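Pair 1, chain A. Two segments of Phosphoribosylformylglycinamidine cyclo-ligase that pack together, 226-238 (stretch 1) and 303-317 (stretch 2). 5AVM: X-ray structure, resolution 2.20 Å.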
# COMPACT_ATOMS: atom_id res chain seq x y z
N LYS A 226 -12.02 20.16 3.38
CA LYS A 226 -12.51 21.45 3.85
C LYS A 226 -14.01 21.56 3.58
O LYS A 226 -14.79 21.96 4.44
CB LYS A 226 -11.72 22.57 3.15
CG LYS A 226 -10.20 22.38 3.29
CD LYS A 226 -9.36 23.42 2.56
CE LYS A 226 -9.32 24.76 3.29
NZ LYS A 226 -8.44 25.75 2.59
N GLU A 227 -14.42 21.16 2.37
CA GLU A 227 -15.84 21.18 1.99
C GLU A 227 -16.66 20.39 3.01
O GLU A 227 -17.45 20.96 3.76
CB GLU A 227 -16.03 20.54 0.62
CG GLU A 227 -16.08 21.51 -0.54
CD GLU A 227 -14.74 22.07 -0.93
OE1 GLU A 227 -13.71 21.57 -0.43
OE2 GLU A 227 -14.72 23.01 -1.75
N PHE A 228 -16.47 19.07 3.00
CA PHE A 228 -17.18 18.16 3.90
C PHE A 228 -17.29 18.66 5.33
O PHE A 228 -18.35 18.58 5.93
CB PHE A 228 -16.51 16.78 3.89
CG PHE A 228 -16.93 15.92 2.73
CD1 PHE A 228 -16.54 16.24 1.43
CD2 PHE A 228 -17.76 14.83 2.93
CE1 PHE A 228 -17.00 15.48 0.35
CE2 PHE A 228 -18.22 14.06 1.85
CZ PHE A 228 -17.84 14.39 0.55
N ARG A 229 -16.19 19.16 5.87
CA ARG A 229 -16.22 19.66 7.24
C ARG A 229 -17.24 20.79 7.37
O ARG A 229 -17.95 20.88 8.37
CB ARG A 229 -14.82 20.11 7.67
CG ARG A 229 -13.94 18.93 8.08
CD ARG A 229 -12.48 19.33 8.29
NE ARG A 229 -11.68 18.22 8.84
CZ ARG A 229 -10.35 18.22 8.90
NH1 ARG A 229 -9.67 19.25 8.43
NH2 ARG A 229 -9.71 17.18 9.42
N LEU A 230 -17.33 21.63 6.35
CA LEU A 230 -18.28 22.74 6.37
C LEU A 230 -19.70 22.20 6.43
O LEU A 230 -20.57 22.80 7.07
CB LEU A 230 -18.12 23.60 5.13
CG LEU A 230 -16.77 24.30 4.93
CD1 LEU A 230 -16.80 25.06 3.61
CD2 LEU A 230 -16.50 25.23 6.10
N LEU A 231 -19.93 21.09 5.75
CA LEU A 231 -21.25 20.48 5.73
C LEU A 231 -21.51 19.70 7.01
O LEU A 231 -22.64 19.65 7.51
CB LEU A 231 -21.39 19.56 4.53
CG LEU A 231 -21.30 20.24 3.17
CD1 LEU A 231 -21.22 19.19 2.09
CD2 LEU A 231 -22.50 21.15 2.96
N TRP A 232 -20.47 19.08 7.55
CA TRP A 232 -20.62 18.32 8.78
C TRP A 232 -20.93 19.28 9.93
O TRP A 232 -21.87 19.06 10.70
CB TRP A 232 -19.35 17.52 9.10
CG TRP A 232 -19.12 16.35 8.17
CD1 TRP A 232 -20.08 15.60 7.55
CD2 TRP A 232 -17.86 15.78 7.81
NE1 TRP A 232 -19.49 14.59 6.82
CE2 TRP A 232 -18.13 14.67 6.97
CE3 TRP A 232 -16.53 16.08 8.11
CZ2 TRP A 232 -17.12 13.87 6.43
CZ3 TRP A 232 -15.52 15.29 7.57
CH2 TRP A 232 -15.82 14.19 6.74
N GLU A 233 -20.15 20.34 10.04
CA GLU A 233 -20.35 21.31 11.11
C GLU A 233 -21.71 21.97 11.01
O GLU A 233 -22.22 22.50 11.99
CB GLU A 233 -19.25 22.37 11.07
CG GLU A 233 -17.86 21.80 11.30
CD GLU A 233 -16.84 22.85 11.70
OE1 GLU A 233 -17.09 23.56 12.70
OE2 GLU A 233 -15.80 22.97 11.01
N ALA A 234 -22.30 21.92 9.82
CA ALA A 234 -23.61 22.52 9.58
C ALA A 234 -24.75 21.50 9.66
O ALA A 234 -25.92 21.85 9.48
CB ALA A 234 -23.63 23.22 8.23
N GLY A 235 -24.41 20.24 9.92
CA GLY A 235 -25.41 19.19 10.03
C GLY A 235 -26.19 18.87 8.76
O GLY A 235 -27.34 18.43 8.83
N VAL A 236 -25.56 19.06 7.61
CA VAL A 236 -26.19 18.79 6.32
C VAL A 236 -26.36 17.29 6.08
O VAL A 236 -25.39 16.54 6.16
CB VAL A 236 -25.36 19.40 5.16
CG1 VAL A 236 -26.06 19.18 3.84
CG2 VAL A 236 -25.15 20.89 5.40
N GLU A 237 -27.58 16.87 5.77
CA GLU A 237 -27.87 15.46 5.52
C GLU A 237 -27.28 14.96 4.20
O GLU A 237 -27.71 15.39 3.12
CB GLU A 237 -29.39 15.21 5.51
CG GLU A 237 -29.78 13.73 5.32
CD GLU A 237 -31.29 13.51 5.17
OE1 GLU A 237 -31.71 12.33 5.17
OE2 GLU A 237 -32.05 14.49 5.05
N LEU A 238 -26.30 14.06 4.29
CA LEU A 238 -25.67 13.47 3.12
C LEU A 238 -26.02 11.99 3.11
O LEU A 238 -25.99 11.35 4.16
CB LEU A 238 -24.14 13.62 3.20
CG LEU A 238 -23.49 14.96 2.84
CD1 LEU A 238 -23.80 15.30 1.40
CD2 LEU A 238 -23.98 16.06 3.76
N VAL A 303 -24.89 12.57 -3.16
CA VAL A 303 -26.28 12.15 -3.27
C VAL A 303 -26.91 12.50 -1.93
O VAL A 303 -26.52 11.96 -0.89
CB VAL A 303 -26.39 10.64 -3.53
CG1 VAL A 303 -27.81 10.28 -3.88
CG2 VAL A 303 -25.43 10.24 -4.65
N LEU A 304 -27.89 13.39 -1.95
CA LEU A 304 -28.54 13.83 -0.73
C LEU A 304 -29.92 14.43 -1.02
O LEU A 304 -30.23 14.75 -2.18
CB LEU A 304 -27.67 14.89 -0.03
CG LEU A 304 -27.08 16.04 -0.88
CD1 LEU A 304 -28.16 16.75 -1.68
CD2 LEU A 304 -26.39 17.03 0.03
N PRO A 305 -30.78 14.58 0.01
CA PRO A 305 -32.12 15.15 -0.17
C PRO A 305 -32.03 16.49 -0.91
O PRO A 305 -31.01 17.18 -0.82
CB PRO A 305 -32.62 15.30 1.26
CG PRO A 305 -32.02 14.11 1.93
CD PRO A 305 -30.60 14.12 1.40
N GLN A 306 -33.08 16.86 -1.63
CA GLN A 306 -33.06 18.12 -2.37
C GLN A 306 -32.77 19.35 -1.52
O GLN A 306 -31.99 20.22 -1.92
CB GLN A 306 -34.38 18.31 -3.12
CG GLN A 306 -34.39 19.54 -4.02
CD GLN A 306 -33.48 19.40 -5.24
OE1 GLN A 306 -32.85 20.37 -5.67
NE2 GLN A 306 -33.42 18.19 -5.80
N GLU A 307 -33.37 19.43 -0.33
CA GLU A 307 -33.16 20.58 0.55
C GLU A 307 -31.73 20.71 1.04
O GLU A 307 -31.24 21.82 1.26
CB GLU A 307 -34.10 20.51 1.76
CG GLU A 307 -33.99 21.70 2.74
CD GLU A 307 -33.02 21.44 3.90
OE1 GLU A 307 -31.80 21.29 3.66
OE2 GLU A 307 -33.48 21.39 5.06
N ALA A 308 -31.07 19.56 1.23
CA ALA A 308 -29.70 19.54 1.72
C ALA A 308 -28.73 20.18 0.74
O ALA A 308 -27.83 20.92 1.14
CB ALA A 308 -29.27 18.10 2.02
N ALA A 309 -28.91 19.89 -0.55
CA ALA A 309 -28.07 20.47 -1.58
C ALA A 309 -28.11 21.99 -1.45
O ALA A 309 -27.08 22.66 -1.44
CB ALA A 309 -28.57 20.05 -2.95
N GLU A 310 -29.33 22.53 -1.33
CA GLU A 310 -29.54 23.97 -1.19
C GLU A 310 -28.71 24.55 -0.05
O GLU A 310 -27.95 25.49 -0.25
CB GLU A 310 -31.03 24.26 -0.93
CG GLU A 310 -31.83 24.68 -2.16
CD GLU A 310 -31.88 23.61 -3.23
OE1 GLU A 310 -32.32 22.48 -2.92
OE2 GLU A 310 -31.49 23.89 -4.38
N GLU A 311 -28.88 23.98 1.14
CA GLU A 311 -28.15 24.44 2.33
C GLU A 311 -26.64 24.30 2.12
O GLU A 311 -25.84 25.06 2.68
CB GLU A 311 -28.60 23.62 3.55
CG GLU A 311 -27.75 23.82 4.81
CD GLU A 311 -28.21 22.95 5.99
OE1 GLU A 311 -28.56 21.76 5.77
OE2 GLU A 311 -28.22 23.45 7.14
N ALA A 312 -26.26 23.32 1.30
CA ALA A 312 -24.86 23.05 1.01
C ALA A 312 -24.26 24.07 0.03
O ALA A 312 -23.18 24.60 0.26
CB ALA A 312 -24.71 21.64 0.45
N LEU A 313 -24.96 24.35 -1.06
CA LEU A 313 -24.46 25.30 -2.04
C LEU A 313 -24.23 26.69 -1.45
O LEU A 313 -23.62 27.56 -2.09
CB LEU A 313 -25.41 25.37 -3.23
CG LEU A 313 -25.49 24.03 -3.97
CD1 LEU A 313 -26.43 24.17 -5.15
CD2 LEU A 313 -24.10 23.61 -4.43
N LYS A 314 -24.71 26.90 -0.23
CA LYS A 314 -24.56 28.18 0.45
C LYS A 314 -23.29 28.14 1.30
O LYS A 314 -22.79 29.17 1.76
CB LYS A 314 -25.76 28.45 1.35
CG LYS A 314 -27.11 28.27 0.67
CD LYS A 314 -28.24 28.33 1.69
CE LYS A 314 -29.60 27.98 1.06
NZ LYS A 314 -30.69 27.89 2.07
N LEU A 315 -22.79 26.92 1.51
CA LEU A 315 -21.60 26.68 2.32
C LEU A 315 -20.43 26.25 1.46
O LEU A 315 -19.26 26.50 1.78
CB LEU A 315 -21.88 25.58 3.35
CG LEU A 315 -23.15 25.68 4.20
CD1 LEU A 315 -23.38 24.37 4.95
CD2 LEU A 315 -23.03 26.85 5.15
N VAL A 316 -20.73 25.59 0.35
CA VAL A 316 -19.68 25.10 -0.52
C VAL A 316 -19.87 25.40 -2.01
O VAL A 316 -20.99 25.63 -2.49
CB VAL A 316 -19.50 23.58 -0.32
CG1 VAL A 316 -20.82 22.87 -0.51
CG2 VAL A 316 -18.50 23.04 -1.30
N GLU A 317 -18.75 25.38 -2.73
CA GLU A 317 -18.71 25.61 -4.17
C GLU A 317 -19.16 24.33 -4.87
O GLU A 317 -18.37 23.43 -5.10
CB GLU A 317 -17.27 25.95 -4.57
CG GLU A 317 -17.05 26.23 -6.04
CD GLU A 317 -15.66 26.77 -6.31
OE1 GLU A 317 -15.30 27.80 -5.70
OE2 GLU A 317 -14.92 26.18 -7.13
O HOH W 1 -16.11 25.32 -1.43
O HOH W 2 -30.10 18.97 5.67

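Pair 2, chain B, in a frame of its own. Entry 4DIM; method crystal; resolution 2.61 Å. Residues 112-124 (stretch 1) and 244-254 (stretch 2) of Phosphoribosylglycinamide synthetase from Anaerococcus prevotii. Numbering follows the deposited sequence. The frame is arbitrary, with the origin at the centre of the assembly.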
# COMPACT_ATOMS: atom_id res chain seq x y z
N LYS B 112 -11.09 4.88 15.27
CA LYS B 112 -10.16 5.93 15.68
C LYS B 112 -9.76 6.83 14.53
O LYS B 112 -9.54 8.02 14.74
CB LYS B 112 -8.87 5.34 16.28
CG LYS B 112 -8.96 4.74 17.68
CD LYS B 112 -7.56 4.24 18.15
CE LYS B 112 -7.60 3.09 19.15
NZ LYS B 112 -7.78 3.55 20.55
N MSE B 113 -9.62 6.24 13.33
CA MSE B 113 -9.28 6.99 12.11
C MSE B 113 -10.42 7.89 11.73
O MSE B 113 -10.21 9.07 11.44
CB MSE B 113 -8.98 6.02 10.93
CG MSE B 113 -8.17 6.67 9.80
SE MSE B 113 -8.23 5.75 8.08
CE MSE B 113 -10.17 5.76 7.74
N LYS B 114 -11.63 7.36 11.73
CA LYS B 114 -12.82 8.12 11.32
C LYS B 114 -13.20 9.18 12.36
O LYS B 114 -13.92 10.14 12.03
CB LYS B 114 -14.00 7.16 11.05
CG LYS B 114 -13.74 6.16 9.93
CD LYS B 114 -14.30 6.54 8.58
CE LYS B 114 -14.31 5.37 7.61
NZ LYS B 114 -13.64 5.65 6.30
N GLU B 115 -12.75 9.01 13.61
CA GLU B 115 -12.98 9.94 14.71
C GLU B 115 -12.10 11.18 14.50
O GLU B 115 -12.53 12.31 14.73
CB GLU B 115 -12.67 9.25 16.06
CG GLU B 115 -13.17 10.02 17.28
CD GLU B 115 -12.69 9.51 18.63
OE1 GLU B 115 -11.51 9.11 18.74
OE2 GLU B 115 -13.49 9.56 19.59
N ALA B 116 -10.86 10.96 14.06
CA ALA B 116 -9.92 12.02 13.74
C ALA B 116 -10.38 12.77 12.52
O ALA B 116 -10.31 13.99 12.48
CB ALA B 116 -8.54 11.43 13.51
N PHE B 117 -10.83 12.06 11.51
CA PHE B 117 -11.34 12.68 10.29
C PHE B 117 -12.57 13.53 10.56
O PHE B 117 -12.68 14.56 9.92
CB PHE B 117 -11.62 11.61 9.23
CG PHE B 117 -10.42 10.88 8.67
CD1 PHE B 117 -9.12 11.28 8.97
CD2 PHE B 117 -10.58 9.90 7.69
CE1 PHE B 117 -8.01 10.65 8.38
CE2 PHE B 117 -9.48 9.31 7.08
CZ PHE B 117 -8.20 9.67 7.44
N LYS B 118 -13.47 13.19 11.53
CA LYS B 118 -14.59 14.12 11.77
C LYS B 118 -14.07 15.39 12.45
O LYS B 118 -14.44 16.49 12.04
CB LYS B 118 -15.77 13.49 12.59
CG LYS B 118 -15.44 12.97 13.99
CD LYS B 118 -16.67 12.92 14.93
CE LYS B 118 -17.94 12.27 14.38
NZ LYS B 118 -18.99 12.12 15.43
N LYS B 119 -13.14 15.21 13.42
CA LYS B 119 -12.54 16.27 14.24
C LYS B 119 -11.77 17.28 13.39
O LYS B 119 -11.91 18.49 13.58
CB LYS B 119 -11.60 15.63 15.28
CG LYS B 119 -10.97 16.60 16.24
CD LYS B 119 -9.82 15.98 17.01
CE LYS B 119 -9.07 17.04 17.78
NZ LYS B 119 -7.95 16.46 18.57
N TYR B 120 -10.94 16.76 12.48
CA TYR B 120 -10.10 17.54 11.56
C TYR B 120 -10.79 17.76 10.20
O TYR B 120 -10.20 18.43 9.34
CB TYR B 120 -8.73 16.87 11.39
CG TYR B 120 -7.87 17.04 12.62
CD1 TYR B 120 -7.25 18.25 12.90
CD2 TYR B 120 -7.80 16.05 13.59
CE1 TYR B 120 -6.55 18.46 14.09
CE2 TYR B 120 -7.01 16.20 14.72
CZ TYR B 120 -6.42 17.42 14.99
OH TYR B 120 -5.72 17.67 16.15
N ASN B 121 -12.05 17.30 10.04
CA ASN B 121 -12.87 17.54 8.86
C ASN B 121 -12.19 17.04 7.59
O ASN B 121 -11.94 17.80 6.65
CB ASN B 121 -13.20 19.06 8.75
CG ASN B 121 -14.24 19.38 7.69
OD1 ASN B 121 -15.09 18.55 7.33
ND2 ASN B 121 -14.19 20.55 7.15
N VAL B 122 -11.90 15.76 7.57
CA VAL B 122 -11.31 15.09 6.41
C VAL B 122 -12.42 14.32 5.73
O VAL B 122 -13.18 13.65 6.41
CB VAL B 122 -10.14 14.17 6.85
CG1 VAL B 122 -9.71 13.21 5.73
CG2 VAL B 122 -8.95 15.02 7.32
N ASN B 123 -12.52 14.43 4.41
CA ASN B 123 -13.52 13.72 3.62
C ASN B 123 -13.30 12.26 3.71
O ASN B 123 -12.21 11.76 3.36
CB ASN B 123 -13.48 14.10 2.14
CG ASN B 123 -13.89 15.49 1.82
OD1 ASN B 123 -14.40 16.23 2.66
ND2 ASN B 123 -13.64 15.88 0.59
N THR B 124 -14.31 11.58 4.20
CA THR B 124 -14.30 10.14 4.36
C THR B 124 -15.76 9.66 4.51
O THR B 124 -16.62 10.48 4.88
CB THR B 124 -13.45 9.80 5.61
OG1 THR B 124 -13.08 8.41 5.56
CG2 THR B 124 -14.21 10.15 6.94
N THR B 244 -5.04 17.98 -1.14
CA THR B 244 -5.64 18.63 -0.01
C THR B 244 -6.04 17.63 1.07
O THR B 244 -5.70 17.86 2.23
CB THR B 244 -6.84 19.47 -0.44
OG1 THR B 244 -6.35 20.60 -1.19
CG2 THR B 244 -7.67 19.96 0.76
N GLU B 245 -6.80 16.58 0.72
CA GLU B 245 -7.28 15.63 1.73
C GLU B 245 -6.14 14.81 2.31
O GLU B 245 -6.16 14.55 3.50
CB GLU B 245 -8.36 14.68 1.19
CG GLU B 245 -9.68 15.31 0.80
CD GLU B 245 -10.26 16.34 1.74
OE1 GLU B 245 -10.74 15.94 2.82
OE2 GLU B 245 -10.27 17.55 1.39
N VAL B 246 -5.17 14.39 1.48
CA VAL B 246 -4.06 13.61 2.01
C VAL B 246 -3.26 14.45 3.02
O VAL B 246 -2.96 13.97 4.10
CB VAL B 246 -3.18 13.06 0.87
CG1 VAL B 246 -1.85 12.52 1.39
CG2 VAL B 246 -3.93 11.98 0.08
N LYS B 247 -2.92 15.71 2.68
CA LYS B 247 -2.19 16.59 3.62
C LYS B 247 -2.97 16.79 4.94
O LYS B 247 -2.36 16.78 6.02
CB LYS B 247 -1.89 17.95 2.99
CG LYS B 247 -0.72 17.92 2.00
CD LYS B 247 -0.41 19.34 1.43
CE LYS B 247 0.67 19.37 0.36
NZ LYS B 247 0.15 18.97 -1.00
N LYS B 248 -4.31 16.94 4.84
CA LYS B 248 -5.16 17.07 6.01
C LYS B 248 -5.13 15.80 6.87
O LYS B 248 -5.09 15.89 8.10
CB LYS B 248 -6.60 17.36 5.60
CG LYS B 248 -6.87 18.77 5.23
CD LYS B 248 -8.16 18.93 4.46
CE LYS B 248 -9.36 18.67 5.29
NZ LYS B 248 -10.60 18.93 4.54
N ALA B 249 -5.23 14.63 6.22
CA ALA B 249 -5.25 13.31 6.88
C ALA B 249 -3.95 13.00 7.56
O ALA B 249 -3.93 12.45 8.66
CB ALA B 249 -5.50 12.25 5.85
N ILE B 250 -2.86 13.31 6.90
CA ILE B 250 -1.54 13.11 7.45
C ILE B 250 -1.45 13.81 8.77
O ILE B 250 -0.99 13.21 9.75
CB ILE B 250 -0.45 13.59 6.46
CG1 ILE B 250 -0.27 12.50 5.34
CG2 ILE B 250 0.87 13.87 7.17
CD1 ILE B 250 0.36 13.00 4.11
N LYS B 251 -1.91 15.04 8.82
CA LYS B 251 -1.86 15.83 10.04
C LYS B 251 -2.96 15.38 11.03
O LYS B 251 -2.62 15.17 12.19
CB LYS B 251 -1.94 17.33 9.76
CG LYS B 251 -1.29 18.16 10.89
CD LYS B 251 -0.51 19.42 10.42
CE LYS B 251 0.67 19.78 11.32
NZ LYS B 251 0.25 20.47 12.59
N ALA B 252 -4.21 15.10 10.57
CA ALA B 252 -5.31 14.58 11.45
C ALA B 252 -4.88 13.34 12.27
O ALA B 252 -5.28 13.19 13.43
CB ALA B 252 -6.55 14.21 10.62
N LEU B 253 -4.07 12.49 11.67
CA LEU B 253 -3.56 11.27 12.26
C LEU B 253 -2.14 11.38 12.86
O LEU B 253 -1.71 10.45 13.53
CB LEU B 253 -3.56 10.20 11.17
CG LEU B 253 -4.93 9.83 10.63
CD1 LEU B 253 -4.78 9.07 9.37
CD2 LEU B 253 -5.71 9.01 11.64
N GLY B 254 -1.43 12.48 12.60
CA GLY B 254 -0.10 12.69 13.17
C GLY B 254 1.02 11.85 12.56
O GLY B 254 1.98 11.51 13.26

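In both pairs a helix ends, turns through a residue of positive phi and runs on as an extended segment across a second helix. Superposing N, CA and C of 14 central residues gives an RMSD of 0.9 Å. The turn is a Schellman motif in each case: Gly A235 (phi/psi 65/29) matches Asn B121 (58/58), with CA atoms 1.0 Å apart. The closing bond is also shared, running from Val A236 N to Leu A231 O (3.0 Å) in pair 1 and from Val B122 N to Phe B117 O (2.8 Å) in pair 2. Positive phi favours glycine, yet pair 2 carries an asparagine there.

The most closely superposed side chain of stretch 1 follows the turn. Val A236 and Val B122 have CA atoms 0.6 Å and side-chain centres 0.8 Å apart, and both are t rotamers. Their apolar neighbours include another matched pair, Ala A312 and Ala B249, at longer range: Val A236 CG1 lies 4.4 Å from Ala A312 CB, and Val B122 CG1 lies 4.3 Å from Ala B249 CB. The small alanine also receives the residue one helical turn before the motif. Leu A231 CD2 reaches Ala A312 CB at 3.4 Å, whereas the matched Phe B117 places CE1 3.9 Å from Ala B249 CB. Both side chains start sideways and bring their ends nearer. They also meet the matched Val A316 and Leu B253, with Leu A231 CD2 4.2 Å from Val A316 CG1 and Phe B117 CE1 3.7 Å from Leu B253 CD1.

Around this common centre the solutions diverge. Ala A234 packs its CB 3.5 Å from Leu A315 CD1. The matched Tyr B120 instead packs CB against Ala B252 CB at 3.5 Å, and Ala B252 CA lies 4.0 Å from the Tyr B120 ring centroid in an off-centre CH-pi contact. Leu A315 and Ala B252 are not matched by the superposition.

The polar contacts also differ. Pair 1 has no direct hydrogen bond between its stretches; a water accepts from Glu A237 N (3.3 Å) and donates to Glu A311 OE1 (3.2 Å). At the position of Glu A311, Lys B248 donates from NZ to Asn B121 O at 2.7 Å, tying the second helix to the turn itself. Where pair 1 has Ala A308, with CB 3.3 Å from Glu A237 O, pair 2 has Glu B245, whose OE1 accepts from Asn B123 N at 2.8 Å and 171°. Methyl packing is thus replaced by a nearly linear bond to the backbone.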